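Local coordinates for protein purine nucleoside phosphorylase (Thermus thermophilus, PDB 6TK9) that probably catalyses the reversible phosphorolysis of purine nucleosides such as inosine and guanosine, releasing the free base and ribose 1-phosphate, at residues I217-R220 / H221-A224. Residues are numbered along the deposited sequence; the frame is centred on the assembly and turned at random.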
loop_
_atom_site.group_PDB
_atom_site.type_symbol
_atom_site.label_atom_id
_atom_site.label_comp_id
_atom_site.label_asym_id
_atom_site.label_seq_id
_atom_site.Cartn_x
_atom_site.Cartn_y
_atom_site.Cartn_z
ATOM N N ILE A 217 2.174 -13.253 23.601
ATOM C CA ILE A 217 3.018 -12.195 24.239
ATOM C C ILE A 217 3.333 -12.598 25.689
ATOM O O ILE A 217 4.515 -12.528 26.091
ATOM C CB ILE A 217 2.338 -10.809 24.165
ATOM C CG1 ILE A 217 2.191 -10.338 22.717
ATOM C CG2 ILE A 217 3.097 -9.795 25.004
ATOM C CD1 ILE A 217 1.288 -9.142 22.537
ATOM N N ALA A 218 2.313 -12.993 26.450
ATOM C CA ALA A 218 2.430 -13.451 27.859
ATOM C C ALA A 218 3.447 -14.599 27.959
ATOM O O ALA A 218 4.281 -14.571 28.894
ATOM C CB ALA A 218 1.071 -13.849 28.395
ATOM N N LEU A 219 3.394 -15.549 27.019
ATOM C CA LEU A 219 4.202 -16.791 27.040
ATOM C C LEU A 219 5.646 -16.518 26.595
ATOM O O LEU A 219 6.555 -17.200 27.141
ATOM C CB LEU A 219 3.527 -17.855 26.176
ATOM C CG LEU A 219 2.360 -18.563 26.860
ATOM C CD1 LEU A 219 1.531 -19.341 25.863
ATOM C CD2 LEU A 219 2.861 -19.486 27.953
ATOM N N ARG A 220 5.893 -15.562 25.693
ATOM C CA ARG A 220 7.291 -15.249 25.264
ATOM C C ARG A 220 7.958 -14.410 26.358
ATOM O O ARG A 220 9.184 -14.550 26.567
ATOM C CB ARG A 220 7.326 -14.564 23.896
ATOM C CG ARG A 220 6.853 -15.451 22.756
ATOM C CD ARG A 220 7.771 -16.612 22.426
ATOM N NE ARG A 220 9.154 -16.213 22.257
ATOM C CZ ARG A 220 10.167 -16.693 22.953
ATOM N NH1 ARG A 220 9.984 -17.653 23.845
ATOM N NH2 ARG A 220 11.373 -16.204 22.761
ATOM N N HIS A 221 7.176 -13.595 27.064
ATOM C CA HIS A 221 7.616 -12.903 28.307
ATOM C C HIS A 221 8.251 -13.936 29.253
ATOM O O HIS A 221 9.361 -13.677 29.754
ATOM C CB HIS A 221 6.423 -12.154 28.906
ATOM C CG HIS A 221 6.695 -11.454 30.191
ATOM N ND1 HIS A 221 6.071 -11.819 31.375
ATOM C CD2 HIS A 221 7.479 -10.395 30.478
ATOM C CE1 HIS A 221 6.486 -11.024 32.347
ATOM N NE2 HIS A 221 7.353 -10.147 31.825
ATOM N N LEU A 222 7.607 -15.100 29.396
ATOM C CA LEU A 222 7.955 -16.186 30.354
ATOM C C LEU A 222 9.109 -17.046 29.842
ATOM O O LEU A 222 9.724 -17.724 30.688
ATOM C CB LEU A 222 6.708 -17.037 30.601
ATOM C CG LEU A 222 5.651 -16.325 31.437
ATOM C CD1 LEU A 222 4.336 -17.055 31.367
ATOM C CD2 LEU A 222 6.116 -16.178 32.874
ATOM N N GLY A 223 9.364 -17.026 28.526
ATOM C CA GLY A 223 10.423 -17.801 27.849
ATOM C C GLY A 223 9.924 -19.155 27.366
ATOM O O GLY A 223 10.759 -19.984 26.985
ATOM N N ALA A 224 8.609 -19.375 27.384
ATOM C CA ALA A 224 7.949 -20.585 26.845
ATOM C C ALA A 224 8.171 -20.650 25.330
ATOM O O ALA A 224 8.383 -19.590 24.722
ATOM C CB ALA A 224 6.475 -20.541 27.186
#
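Ile217 O accepts His221 N at 3.0 Å, with a nearly straight N-H...O angle of 163°, the last i to i+4 bond at this end of helix 213-222 that is not weak; the Ile217 side chain packs on Ser190 of a second subunit. Ala218 O receives only a weak bond from Leu222 N, and Leu222 CG lies 3.4 Å from that same oxygen. His221 CB lies 3.2 Å from Ala218 O; with CG anti to the backbone N (chi1 178°), the imidazole swings away and its NE2 bonds to Asn144 OD1. Leu219 O accepts Ala224 N at 3.0 Å, and Leu219 CD2 lies 3.8 Å from Ala224 CB, an apolar contact adjoining Phe100 of helix 94-102 and Phe107 of strand 106-115. Arg220 O takes a weak bond from Gly223 N, completing a Schellman motif with Gly223, at positive phi (91°), as C-prime residue. The Arg220 chain, bent at chi2 and chi3, curls back to bring NH1 within 2.7 Å of Ala224 O, a short but bent bond near the guanidinium plane. A methionine in its place has no guanidinium to offer, and Ala224 O would probably be left without its mate and the turn less firmly tied. Main-chain and guanidinium bonds thus jointly fasten the helix end where the chain enters strand 225-235.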